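Local atomic coordinates of terminase subunit UL89 protein (Human herpesvirus 5, PDB entry 3N4P), a protein that serves as the large subunit of the viral terminase, of which this is the nuclease domain, and probably helps translocate viral DNA into empty capsids. Residues 46-51 with 89-94; 54-59 with 128-133; 112-117 with 151-156; 192-197 with 264-269; 213-216 with 220-223. All coordinates share one frame; numbering follows the deposited sequence.

Contact 1: residues 46-51 with 89-94; sequences LRYSTL and RHQFLI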
# COMPACT_ATOMS: atom_id res chain seq x y z
N LEU B 46 -3.54 -0.01 0.89
CA LEU B 46 -2.18 0.46 1.15
C LEU B 46 -1.27 -0.71 1.61
O LEU B 46 -1.22 -1.08 2.80
CB LEU B 46 -2.13 1.70 2.13
CG LEU B 46 -2.43 3.06 1.48
CD1 LEU B 46 -2.74 4.16 2.55
CD2 LEU B 46 -1.25 3.59 0.56
N ARG B 47 -0.58 -1.34 0.64
CA ARG B 47 0.29 -2.47 0.96
C ARG B 47 1.73 -2.10 0.63
O ARG B 47 1.96 -1.42 -0.36
CB ARG B 47 -0.12 -3.73 0.13
CG ARG B 47 -1.63 -3.95 0.22
CD ARG B 47 -2.06 -5.16 -0.52
NE ARG B 47 -3.52 -5.22 -0.55
CZ ARG B 47 -4.19 -6.28 -1.00
NH1 ARG B 47 -3.53 -7.34 -1.44
NH2 ARG B 47 -5.53 -6.27 -1.03
N TYR B 48 2.69 -2.55 1.44
CA TYR B 48 4.12 -2.29 1.26
C TYR B 48 4.79 -3.09 0.10
O TYR B 48 4.69 -4.32 0.02
CB TYR B 48 4.82 -2.63 2.59
CG TYR B 48 4.80 -1.50 3.56
CD1 TYR B 48 4.05 -1.56 4.73
CD2 TYR B 48 5.52 -0.33 3.30
CE1 TYR B 48 4.01 -0.40 5.66
CE2 TYR B 48 5.51 0.77 4.20
CZ TYR B 48 4.76 0.71 5.37
OH TYR B 48 4.72 1.81 6.20
N SER B 49 5.49 -2.41 -0.78
CA SER B 49 6.15 -2.97 -1.93
C SER B 49 7.61 -2.98 -1.59
O SER B 49 8.39 -2.15 -2.08
CB SER B 49 5.98 -2.06 -3.11
OG SER B 49 4.88 -2.46 -3.89
N THR B 50 7.95 -3.88 -0.70
CA THR B 50 9.29 -4.16 -0.29
C THR B 50 10.30 -4.31 -1.48
O THR B 50 11.47 -3.93 -1.37
CB THR B 50 9.16 -5.49 0.49
OG1 THR B 50 9.26 -5.22 1.90
CG2 THR B 50 10.10 -6.45 0.07
N LEU B 51 9.82 -4.81 -2.62
CA LEU B 51 10.65 -5.01 -3.79
C LEU B 51 11.02 -3.71 -4.48
O LEU B 51 11.91 -3.70 -5.30
CB LEU B 51 9.93 -5.93 -4.80
CG LEU B 51 9.70 -7.35 -4.28
CD1 LEU B 51 8.62 -8.07 -5.15
CD2 LEU B 51 11.04 -8.11 -4.23
N ARG B 89 9.84 -0.51 10.97
CA ARG B 89 9.86 0.57 11.96
C ARG B 89 8.97 0.15 13.10
O ARG B 89 9.15 -0.91 13.61
CB ARG B 89 9.43 1.96 11.33
CG ARG B 89 10.12 2.26 9.98
CD ARG B 89 9.77 3.62 9.30
NE ARG B 89 10.95 4.50 9.28
CZ ARG B 89 11.83 4.68 8.28
NH1 ARG B 89 11.69 4.06 7.12
NH2 ARG B 89 12.84 5.52 8.46
N HIS B 90 7.93 0.93 13.38
CA HIS B 90 6.96 0.60 14.41
C HIS B 90 5.76 -0.27 13.92
O HIS B 90 4.87 -0.60 14.71
CB HIS B 90 6.51 1.90 15.14
CG HIS B 90 5.81 2.88 14.24
ND1 HIS B 90 5.81 2.78 12.86
CD2 HIS B 90 5.04 3.97 14.53
CE1 HIS B 90 5.07 3.74 12.34
NE2 HIS B 90 4.58 4.48 13.33
N GLN B 91 5.75 -0.71 12.66
CA GLN B 91 4.66 -1.53 12.10
C GLN B 91 5.04 -2.98 11.98
O GLN B 91 6.21 -3.36 12.16
CB GLN B 91 4.21 -0.99 10.75
CG GLN B 91 3.65 0.50 10.89
CD GLN B 91 3.45 1.18 9.55
OE1 GLN B 91 4.41 1.39 8.82
NE2 GLN B 91 2.22 1.52 9.22
N PHE B 92 4.04 -3.79 11.66
CA PHE B 92 4.18 -5.22 11.43
C PHE B 92 3.58 -5.57 10.14
O PHE B 92 2.42 -5.21 9.85
CB PHE B 92 3.52 -5.94 12.58
CG PHE B 92 3.97 -5.38 13.92
CD1 PHE B 92 5.17 -5.80 14.50
CD2 PHE B 92 3.24 -4.38 14.55
CE1 PHE B 92 5.64 -5.26 15.74
CE2 PHE B 92 3.69 -3.81 15.79
CZ PHE B 92 4.92 -4.28 16.38
N LEU B 93 4.38 -6.27 9.36
CA LEU B 93 4.12 -6.55 7.98
C LEU B 93 3.77 -8.02 7.75
O LEU B 93 4.46 -8.88 8.27
CB LEU B 93 5.42 -6.25 7.28
CG LEU B 93 5.35 -5.42 6.03
CD1 LEU B 93 5.92 -4.13 6.51
CD2 LEU B 93 6.27 -6.00 5.07
N ILE B 94 2.71 -8.33 7.01
CA ILE B 94 2.32 -9.75 6.85
C ILE B 94 2.96 -10.19 5.55
O ILE B 94 2.65 -9.62 4.49
CB ILE B 94 0.80 -9.93 6.76
CG1 ILE B 94 0.17 -9.52 8.07
CG2 ILE B 94 0.37 -11.41 6.42
CD1 ILE B 94 -1.25 -9.22 7.80
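Two kinds of interaction join Tyr48 to Gln91 and Leu93 of strand 91-100, one polar at the end of the ring and one apolar, nearer the ring's base. The polar one is a hydrogen bond between Tyr48 OH and Gln91 OE1, 2.7 Å long. The amide oxygen meets the phenol at the ring's edge, near its plane, yet the amide stands almost upright to the ring, the planes being 88° apart. Gln91 CG lies beside its backbone N, chi1 -61°, and the chain then runs extended, bringing OE1 to the phenol. Its NE2 turns to the carbonyl of Gly202, so the amide's rotation is probably fixed. Glu42 OE1 of the second subunit is also within reach of this hydroxyl and may compete for its single proton, probably helping to link the two chains.

Residues 46-48 form a short, weakly bonded strand that continues the sheet across the subunit interface, pairing antiparallel with the neighbouring copy, while Tyr48 also bonds through its backbone to Ala206 and Gln208. Strand 91-100 belongs to the central mixed sheet of the RNase H-like nuclease fold seen in terminase large subunits.

The apolar part rests on Leu93, whose CD1 lies 3.6 Å from Tyr48 CD1, oblique to the ring. Its CD2 is 4.4 Å from Thr50 OG1. Leucine suits this buried place: one branch meets the ring while the other lies toward the threonine.

Contact 2: residues 54-59 with 128-133; sequences NAYDYF and HPYLDE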
# COMPACT_ATOMS: atom_id res chain seq x y z
N ASN B 54 16.05 -1.28 -1.96
CA ASN B 54 17.19 -2.04 -1.45
C ASN B 54 17.73 -1.44 -0.17
O ASN B 54 18.90 -1.63 0.18
CB ASN B 54 18.36 -1.98 -2.42
CG ASN B 54 18.06 -2.60 -3.74
OD1 ASN B 54 17.23 -3.52 -3.85
ND2 ASN B 54 18.75 -2.11 -4.78
N ALA B 55 16.90 -0.68 0.52
CA ALA B 55 17.34 -0.02 1.74
C ALA B 55 16.53 -0.63 2.88
O ALA B 55 15.32 -0.30 3.04
CB ALA B 55 17.11 1.54 1.65
N TYR B 56 17.22 -1.47 3.65
CA TYR B 56 16.60 -2.37 4.63
C TYR B 56 16.83 -1.98 6.07
O TYR B 56 16.43 -2.70 6.98
CB TYR B 56 17.14 -3.78 4.42
CG TYR B 56 16.88 -4.32 3.02
CD1 TYR B 56 17.85 -5.05 2.33
CD2 TYR B 56 15.65 -4.08 2.37
CE1 TYR B 56 17.62 -5.50 1.05
CE2 TYR B 56 15.41 -4.53 1.09
CZ TYR B 56 16.41 -5.24 0.44
OH TYR B 56 16.18 -5.70 -0.83
N ASP B 57 17.49 -0.85 6.29
CA ASP B 57 17.92 -0.47 7.64
C ASP B 57 16.78 -0.62 8.64
O ASP B 57 17.00 -1.13 9.72
CB ASP B 57 18.48 0.96 7.65
CG ASP B 57 19.18 1.32 6.34
OD1 ASP B 57 18.44 1.45 5.30
OD2 ASP B 57 20.44 1.44 6.35
N TYR B 58 15.57 -0.24 8.23
CA TYR B 58 14.39 -0.22 9.11
C TYR B 58 13.52 -1.47 9.16
O TYR B 58 12.53 -1.49 9.89
CB TYR B 58 13.53 1.04 8.80
CG TYR B 58 14.31 2.29 9.16
CD1 TYR B 58 14.21 2.83 10.44
CD2 TYR B 58 15.25 2.84 8.27
CE1 TYR B 58 14.97 3.94 10.82
CE2 TYR B 58 16.04 3.96 8.65
CZ TYR B 58 15.87 4.50 9.92
OH TYR B 58 16.61 5.59 10.32
N PHE B 59 13.87 -2.53 8.44
CA PHE B 59 13.11 -3.78 8.56
C PHE B 59 13.59 -4.68 9.67
O PHE B 59 14.80 -4.83 9.89
CB PHE B 59 13.11 -4.58 7.24
CG PHE B 59 12.31 -3.93 6.16
CD1 PHE B 59 12.86 -2.89 5.40
CD2 PHE B 59 11.02 -4.33 5.91
CE1 PHE B 59 12.13 -2.25 4.40
CE2 PHE B 59 10.28 -3.71 4.90
CZ PHE B 59 10.83 -2.63 4.16
N HIS B 128 12.78 -11.69 0.43
CA HIS B 128 13.23 -10.67 1.37
C HIS B 128 14.56 -11.04 1.97
O HIS B 128 14.63 -11.60 3.07
CB HIS B 128 12.19 -10.55 2.48
CG HIS B 128 10.80 -10.33 1.98
ND1 HIS B 128 9.95 -11.37 1.66
CD2 HIS B 128 10.10 -9.19 1.77
CE1 HIS B 128 8.79 -10.87 1.26
NE2 HIS B 128 8.86 -9.55 1.31
N PRO B 129 15.65 -10.76 1.24
CA PRO B 129 16.91 -11.38 1.62
C PRO B 129 17.43 -10.84 2.95
O PRO B 129 18.33 -11.46 3.58
CB PRO B 129 17.85 -11.02 0.47
CG PRO B 129 17.20 -9.84 -0.26
CD PRO B 129 15.78 -9.72 0.19
N TYR B 130 16.89 -9.70 3.36
CA TYR B 130 17.37 -9.07 4.57
C TYR B 130 16.97 -9.95 5.76
O TYR B 130 17.49 -9.75 6.83
CB TYR B 130 16.81 -7.64 4.73
CG TYR B 130 15.33 -7.51 4.57
CD1 TYR B 130 14.75 -7.33 3.30
CD2 TYR B 130 14.48 -7.60 5.66
CE1 TYR B 130 13.40 -7.22 3.14
CE2 TYR B 130 13.09 -7.55 5.48
CZ TYR B 130 12.58 -7.31 4.23
OH TYR B 130 11.21 -7.22 4.05
N LEU B 131 16.04 -10.90 5.56
CA LEU B 131 15.57 -11.70 6.67
C LEU B 131 16.66 -12.74 6.96
O LEU B 131 17.03 -13.50 6.06
CB LEU B 131 14.30 -12.41 6.27
CG LEU B 131 13.06 -11.56 6.08
CD1 LEU B 131 11.84 -12.45 5.75
CD2 LEU B 131 12.73 -10.63 7.25
N ASP B 132 17.22 -12.73 8.18
CA ASP B 132 18.34 -13.61 8.52
C ASP B 132 18.11 -14.63 9.63
O ASP B 132 19.03 -15.42 9.93
CB ASP B 132 19.67 -12.81 8.74
CG ASP B 132 19.74 -12.03 10.11
OD1 ASP B 132 18.73 -11.83 10.85
OD2 ASP B 132 20.89 -11.58 10.42
N GLU B 133 16.89 -14.66 10.18
CA GLU B 133 16.45 -15.60 11.24
C GLU B 133 14.97 -15.95 11.15
O GLU B 133 14.17 -15.13 10.73
CB GLU B 133 16.71 -14.93 12.58
CG GLU B 133 16.49 -15.74 13.88
CD GLU B 133 16.86 -14.88 15.12
OE1 GLU B 133 16.09 -13.91 15.48
OE2 GLU B 133 17.94 -15.13 15.73
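Tyr130 turns one side of its ring to both Tyr56, near its base, and Phe59, near its phenol end. Both pairs meet obliquely. The Tyr56 and Tyr130 planes are inclined at 36° with centroids 4.6 Å apart, and the Phe59 and Tyr130 planes at 43°. What Tyr130 offers to Tyr56 is its CD1 corner, which sits over the centre of one Tyr56 face, 3.5 Å from Tyr56 CD2; the opposite face of Tyr56 is backed by the carbonyl carbon of Asn54. Tyr130 reaches this place with CG between its backbone N and carbonyl carbon, chi1 51°.

The three rings make an aromatic cluster between two type I beta turns, Tyr56 to Phe59 and His128 to Leu131. Each turn is closed by a backbone bond, from Phe59 N to Tyr56 O and from Leu131 N to His128 O. The second turn connects helix 109-127 with strand 133-138, and the first belongs to the loop leading into strand 62-67.

Toward the phenol end of Tyr130, Phe59 CB lies 3.5 Å from Tyr130 CE2, and Phe59 CD2 comes within 3.4 Å of Tyr130 OH. Phenylalanine suits this buried position, since its ring needs no polar partner, whereas the hydroxyl of the buried Tyr130 is hydrogen-bonded to that of Tyr95. Pro129, exposed, adds a lighter touch, its CD 4.2 Å from Tyr56 OH.

Contact 3: residues 112-117 with 151-156; sequences AIAECA and ACLIRQ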
# COMPACT_ATOMS: atom_id res chain seq x y z
N ALA B 112 1.99 -33.11 4.86
CA ALA B 112 1.30 -32.08 4.10
C ALA B 112 1.32 -30.78 4.85
O ALA B 112 1.67 -29.75 4.29
CB ALA B 112 -0.11 -32.50 3.80
N ILE B 113 0.98 -30.81 6.13
CA ILE B 113 0.96 -29.54 6.89
C ILE B 113 2.29 -28.83 6.98
O ILE B 113 2.36 -27.59 6.79
CB ILE B 113 0.33 -29.70 8.29
CG1 ILE B 113 -1.18 -29.87 8.12
CG2 ILE B 113 0.57 -28.43 9.14
CD1 ILE B 113 -1.90 -30.68 9.13
N ALA B 114 3.33 -29.57 7.30
CA ALA B 114 4.67 -29.04 7.49
C ALA B 114 5.25 -28.46 6.20
O ALA B 114 5.83 -27.35 6.25
CB ALA B 114 5.61 -30.11 8.03
N GLU B 115 5.17 -29.25 5.11
CA GLU B 115 5.47 -28.84 3.72
C GLU B 115 4.72 -27.56 3.22
O GLU B 115 5.25 -26.78 2.44
CB GLU B 115 5.08 -29.91 2.77
CG GLU B 115 5.83 -31.28 2.91
CD GLU B 115 7.35 -31.19 2.67
OE1 GLU B 115 7.98 -32.26 2.46
OE2 GLU B 115 7.91 -30.05 2.68
N CYS B 116 3.46 -27.37 3.61
CA CYS B 116 2.81 -26.20 3.12
C CYS B 116 3.34 -24.98 3.93
O CYS B 116 3.52 -23.84 3.39
CB CYS B 116 1.32 -26.38 3.24
SG CYS B 116 0.47 -24.83 3.51
N ALA B 117 3.69 -25.22 5.20
CA ALA B 117 4.27 -24.12 6.02
C ALA B 117 5.67 -23.78 5.50
O ALA B 117 6.03 -22.61 5.35
CB ALA B 117 4.29 -24.50 7.46
N ALA B 151 6.87 -29.63 13.95
CA ALA B 151 7.98 -28.67 14.09
C ALA B 151 9.22 -29.24 13.42
O ALA B 151 9.91 -28.56 12.62
CB ALA B 151 8.28 -28.37 15.56
N CYS B 152 9.51 -30.48 13.76
CA CYS B 152 10.69 -31.14 13.27
C CYS B 152 10.63 -31.26 11.75
O CYS B 152 11.63 -31.07 11.09
CB CYS B 152 10.87 -32.48 14.02
SG CYS B 152 12.04 -33.55 13.27
N LEU B 153 9.44 -31.46 11.18
CA LEU B 153 9.35 -31.58 9.71
C LEU B 153 9.56 -30.26 9.03
O LEU B 153 10.10 -30.21 7.97
CB LEU B 153 8.07 -32.28 9.21
CG LEU B 153 7.89 -33.76 9.55
CD1 LEU B 153 6.41 -34.09 9.66
CD2 LEU B 153 8.61 -34.80 8.61
N ILE B 154 9.18 -29.18 9.67
CA ILE B 154 9.30 -27.85 9.12
C ILE B 154 10.77 -27.49 9.09
O ILE B 154 11.27 -27.02 8.07
CB ILE B 154 8.59 -26.82 10.00
CG1 ILE B 154 7.05 -26.96 9.89
CG2 ILE B 154 9.03 -25.34 9.55
CD1 ILE B 154 6.25 -26.04 10.76
N ARG B 155 11.44 -27.65 10.23
CA ARG B 155 12.86 -27.33 10.34
C ARG B 155 13.63 -28.10 9.22
O ARG B 155 14.50 -27.55 8.55
CB ARG B 155 13.39 -27.76 11.72
CG ARG B 155 14.79 -27.28 12.08
CD ARG B 155 15.43 -28.15 13.20
NE ARG B 155 15.11 -29.56 13.04
CZ ARG B 155 15.74 -30.42 12.24
NH1 ARG B 155 16.77 -30.04 11.48
NH2 ARG B 155 15.32 -31.69 12.18
N GLN B 156 13.26 -29.34 9.04
CA GLN B 156 13.76 -30.16 7.94
C GLN B 156 13.64 -29.60 6.50
O GLN B 156 14.65 -29.54 5.79
CB GLN B 156 13.06 -31.50 8.00
CG GLN B 156 13.81 -32.48 8.73
CD GLN B 156 13.09 -33.84 8.77
OE1 GLN B 156 12.74 -34.33 9.88
NE2 GLN B 156 12.83 -34.42 7.58
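Helices 109-127 and 144-161 run in broadly the same direction here, their short segments crossing at -40° with axes 8.4 Å apart, and the backbones come nearest at Ala114 and Ile154, whose CA atoms are 5.1 Å from each other. Such proximity depends on a small residue at the crossing. The single methyl of Ala114 points at the partner helix and meets Leu153 CB at 3.5 Å, tighter than the usual carbon-carbon distance, so the leucine is met at CB, its base. The same methyl also touches Ile154 CG1 at 3.9 Å. Ile154 carries CG1 beside its backbone N, chi1 -72°, and extends from there to place CD1 4.1 Å from Ala117 CB, one turn further along the first helix. Two alanines thus form a shallow surface over which the long isoleucine branch can lie, and no hydrogen bond joins the two segments themselves. At the outer margin, Glu115 hydrogen-bonds Ser157, just beyond the second segment. Inward, Ile113 and Ile154 both pack on Leu67 of strand 62-67, while Cys116 leans on Phe100 of strand 91-100 and Ala151 on Phe168 of strand 165-172, so the helix pair lies against the central sheet.

Contact 4: residues 192-197 with 264-269; sequences VEQFIS and ATYLCD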
# COMPACT_ATOMS: atom_id res chain seq x y z
N VAL B 192 -5.62 -11.01 21.21
CA VAL B 192 -6.77 -10.50 20.46
C VAL B 192 -6.92 -9.00 20.70
O VAL B 192 -6.95 -8.17 19.75
CB VAL B 192 -8.04 -11.32 20.80
CG1 VAL B 192 -9.31 -10.55 20.49
CG2 VAL B 192 -8.00 -12.62 19.99
N GLU B 193 -7.00 -8.64 21.97
CA GLU B 193 -7.15 -7.25 22.36
C GLU B 193 -6.01 -6.36 21.86
O GLU B 193 -6.26 -5.25 21.43
CB GLU B 193 -7.32 -7.18 23.87
CG GLU B 193 -7.40 -5.80 24.38
CD GLU B 193 -8.82 -5.21 24.36
OE1 GLU B 193 -9.13 -4.37 23.47
OE2 GLU B 193 -9.61 -5.58 25.26
N GLN B 194 -4.77 -6.81 21.94
CA GLN B 194 -3.65 -6.08 21.33
C GLN B 194 -3.75 -5.92 19.77
O GLN B 194 -3.46 -4.86 19.20
CB GLN B 194 -2.28 -6.74 21.67
CG GLN B 194 -1.13 -6.00 20.96
CD GLN B 194 0.19 -6.72 20.88
OE1 GLN B 194 0.42 -7.58 19.99
NE2 GLN B 194 1.09 -6.36 21.77
N PHE B 195 -4.14 -6.99 19.07
CA PHE B 195 -4.37 -6.88 17.61
C PHE B 195 -5.42 -5.79 17.25
O PHE B 195 -5.16 -4.86 16.44
CB PHE B 195 -4.85 -8.19 17.06
CG PHE B 195 -5.03 -8.17 15.60
CD1 PHE B 195 -3.92 -8.26 14.78
CD2 PHE B 195 -6.28 -7.97 15.05
CE1 PHE B 195 -4.07 -8.20 13.40
CE2 PHE B 195 -6.41 -7.95 13.64
CZ PHE B 195 -5.30 -8.05 12.86
N ILE B 196 -6.59 -5.90 17.87
CA ILE B 196 -7.66 -5.03 17.52
C ILE B 196 -7.14 -3.61 17.64
O ILE B 196 -7.39 -2.76 16.77
CB ILE B 196 -8.89 -5.33 18.40
CG1 ILE B 196 -9.55 -6.63 17.93
CG2 ILE B 196 -9.91 -4.12 18.47
CD1 ILE B 196 -10.53 -7.19 18.98
N SER B 197 -6.39 -3.33 18.71
CA SER B 197 -5.96 -1.97 18.96
C SER B 197 -4.90 -1.55 17.94
O SER B 197 -4.98 -0.44 17.41
CB SER B 197 -5.46 -1.79 20.40
OG SER B 197 -4.70 -0.61 20.48
N ALA B 264 1.11 -14.63 15.52
CA ALA B 264 2.44 -14.29 15.03
C ALA B 264 2.79 -12.86 15.45
O ALA B 264 3.91 -12.60 15.90
CB ALA B 264 2.55 -14.48 13.51
N THR B 265 1.85 -11.93 15.31
CA THR B 265 2.13 -10.53 15.66
C THR B 265 2.44 -10.38 17.16
O THR B 265 3.42 -9.75 17.53
CB THR B 265 1.00 -9.56 15.18
OG1 THR B 265 -0.25 -9.90 15.80
CG2 THR B 265 0.81 -9.71 13.68
N TYR B 266 1.63 -11.02 18.00
CA TYR B 266 1.83 -11.09 19.42
C TYR B 266 3.20 -11.66 19.87
O TYR B 266 3.85 -11.11 20.78
CB TYR B 266 0.72 -11.95 19.99
CG TYR B 266 0.68 -12.04 21.48
CD1 TYR B 266 0.35 -10.90 22.25
CD2 TYR B 266 0.92 -13.25 22.14
CE1 TYR B 266 0.28 -10.94 23.62
CE2 TYR B 266 0.83 -13.32 23.55
CZ TYR B 266 0.52 -12.15 24.27
OH TYR B 266 0.43 -12.16 25.64
N LEU B 267 3.66 -12.77 19.26
CA LEU B 267 4.90 -13.32 19.76
C LEU B 267 6.09 -12.54 19.21
O LEU B 267 7.20 -12.82 19.59
CB LEU B 267 5.06 -14.79 19.47
CG LEU B 267 4.38 -16.02 20.08
CD1 LEU B 267 3.66 -15.85 21.43
CD2 LEU B 267 3.51 -16.67 19.08
N CYS B 268 5.87 -11.59 18.31
CA CYS B 268 6.90 -10.55 18.02
C CYS B 268 7.59 -9.86 19.23
O CYS B 268 8.80 -9.64 19.18
CB CYS B 268 6.38 -9.46 17.06
SG CYS B 268 6.83 -9.58 15.27
N ASP B 269 6.89 -9.51 20.32
CA ASP B 269 7.58 -8.76 21.39
C ASP B 269 8.66 -9.54 22.17
O ASP B 269 8.65 -10.74 22.20
CB ASP B 269 6.63 -8.11 22.39
CG ASP B 269 7.33 -6.97 23.17
OD1 ASP B 269 7.56 -5.91 22.55
OD2 ASP B 269 7.69 -7.15 24.37
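With CG opposite the backbone N (chi1 177°) and an extended chain beyond it, Gln194 reaches from helix 187-200 toward Tyr266; Phe195 has a similar first torsion, -176°, that carries its ring to Thr265. This is helix-to-helix packing within the nuclease domain, between helix 187-200 and the C-terminal part of helix 256-267, and residues 192-197 fall in the region required for interaction with the partner subunit UL56 and for DNA packaging. Contact is light: the nearest CA atoms are 7.7 Å apart, for Gln194 with Tyr266 as for Phe195 with Thr265, and no hydrogen bond joins the segments. Gln194 OE1 lies 3.8 Å from Tyr266 CA and also meets the ring of that tyrosine at its edge, near the ring plane, with amide and ring planes 63° apart. A long, flexible glutamine suits this partly exposed margin, whereas the buried Phe195 also packs on Ile258, Val261 and Ile262 of the facing helix. Thr265 keeps its hydroxyl within its own helix, bonded chiefly to Ile262 O with Val261 O also accepting, which satisfies a polar group in an apolar setting. That same OG1 comes to the edge of the Phe195 ring, near its plane, 4.1 Å from CD1.

Contact 5: residues 213-216 with 220-223; sequences YTIK and DPIE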
# COMPACT_ATOMS: atom_id res chain seq x y z
N TYR B 213 0.29 -19.90 -1.26
CA TYR B 213 0.06 -20.90 -2.29
C TYR B 213 -1.32 -21.54 -2.16
O TYR B 213 -1.83 -22.09 -3.14
CB TYR B 213 1.14 -21.99 -2.24
CG TYR B 213 2.48 -21.44 -2.67
CD1 TYR B 213 3.49 -21.20 -1.72
CD2 TYR B 213 2.76 -21.18 -4.03
CE1 TYR B 213 4.73 -20.72 -2.09
CE2 TYR B 213 4.00 -20.68 -4.44
CZ TYR B 213 4.99 -20.44 -3.45
OH TYR B 213 6.26 -19.97 -3.80
N THR B 214 -1.94 -21.49 -0.98
CA THR B 214 -3.22 -22.19 -0.82
C THR B 214 -4.38 -21.22 -0.98
O THR B 214 -5.53 -21.67 -1.08
CB THR B 214 -3.39 -22.83 0.59
OG1 THR B 214 -3.36 -21.81 1.58
CG2 THR B 214 -2.29 -23.86 0.85
N ILE B 215 -4.13 -19.88 -0.93
CA ILE B 215 -5.21 -18.94 -1.10
C ILE B 215 -5.21 -18.19 -2.44
O ILE B 215 -6.28 -17.90 -2.96
CB ILE B 215 -5.23 -17.91 0.09
CG1 ILE B 215 -5.37 -18.66 1.43
CG2 ILE B 215 -6.34 -16.83 -0.05
CD1 ILE B 215 -4.95 -17.70 2.66
N LYS B 216 -4.04 -17.80 -2.97
CA LYS B 216 -3.99 -16.81 -4.08
C LYS B 216 -4.72 -17.20 -5.32
O LYS B 216 -5.25 -16.30 -6.06
CB LYS B 216 -2.56 -16.50 -4.53
CG LYS B 216 -2.01 -15.24 -3.87
CD LYS B 216 -1.38 -14.18 -4.85
CE LYS B 216 0.17 -14.17 -4.87
NZ LYS B 216 0.79 -14.34 -3.49
N ASP B 220 -7.92 -12.94 -3.67
CA ASP B 220 -6.92 -12.03 -2.99
C ASP B 220 -6.79 -12.39 -1.50
O ASP B 220 -7.82 -12.36 -0.81
CB ASP B 220 -7.34 -10.55 -3.22
CG ASP B 220 -6.50 -9.54 -2.35
OD1 ASP B 220 -5.35 -9.84 -1.89
OD2 ASP B 220 -7.02 -8.43 -2.13
N PRO B 221 -5.59 -12.81 -1.00
CA PRO B 221 -5.48 -13.29 0.40
C PRO B 221 -5.85 -12.27 1.45
O PRO B 221 -6.39 -12.64 2.52
CB PRO B 221 -3.99 -13.64 0.59
CG PRO B 221 -3.44 -13.97 -0.88
CD PRO B 221 -4.39 -13.15 -1.83
N ILE B 222 -5.53 -11.00 1.18
CA ILE B 222 -5.95 -9.94 2.04
C ILE B 222 -7.47 -9.71 2.09
O ILE B 222 -8.04 -9.41 3.16
CB ILE B 222 -5.18 -8.64 1.72
CG1 ILE B 222 -3.64 -8.81 1.99
CG2 ILE B 222 -5.83 -7.50 2.46
CD1 ILE B 222 -3.35 -9.42 3.37
N GLU B 223 -8.16 -9.86 0.97
CA GLU B 223 -9.67 -9.80 0.97
C GLU B 223 -10.29 -10.97 1.75
O GLU B 223 -11.21 -10.79 2.55
CB GLU B 223 -10.22 -9.75 -0.46
CG GLU B 223 -11.77 -9.92 -0.61
CD GLU B 223 -12.37 -9.21 -1.88
OE1 GLU B 223 -11.96 -9.52 -3.04
OE2 GLU B 223 -13.31 -8.36 -1.69
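Pro221 meets both Ile215 and Lys216 where the loop after strand 204-211 turns into helix 221-229, a helix start with an N-cap at Asp220. Proline fits the first turn of a helix, because it has no N-H to offer and its ring holds phi near the helical value, here -60°.

The inner part is buried and apolar. Ile215 sends CG2 against the proline, 3.7 Å from Pro221 CA and 4.0 Å from Pro221 CB. This methyl stands opposite the backbone N, leaving CG1 beside that nitrogen (chi1 -58°), and a beta-branched residue can thus spend one arm on the proline. Ile215 and Pro221 both also lie against Leu97 of strand 91-100, joining helix start to sheet.

The outer part is Lys216, exposed, which lends only its aliphatic portion: its side chain slants past the proline ring, with CG 3.5 Å from Pro221 CG and 3.8 Å from Pro221 CD. Its chain then bends, and the ammonium group hydrogen-bonds the carbonyl of Leu210. A long side chain suits such a border, covering the proline with methylenes while its charge finds a polar partner. Asp220 turns its carboxylate to the helix start and, through OD2, to a salt bridge with Arg47. Its OD1 accepts a long, bent capping bond from Ile222 N at 3.3 Å, from above the carboxylate plane, with an N-H...O angle of 138°.

In the fold
From the N terminus, contact 1 joins the short strand 46-48 to strand 91-100, closing a loop that holds strands 62-67 and 80-88. Contact 2 starts inside that loop and ends beyond it, at the turn after helix 109-127, so the two cross; they touch where Thr50 lies against Phe59, Tyr130 and His128. Contact 3 crosses contact 2, pairing helices 109-127 and 144-161 on the other side of the chain's centre from contact 1. Contact 4 closes a later loop between helices 187-200 and 256-267, and the short-range contact 5 falls within it. Contact 5 returns to contact 1 through the Arg47-Asp220 salt bridge and packs on contact 3 through Thr214 and Cys116.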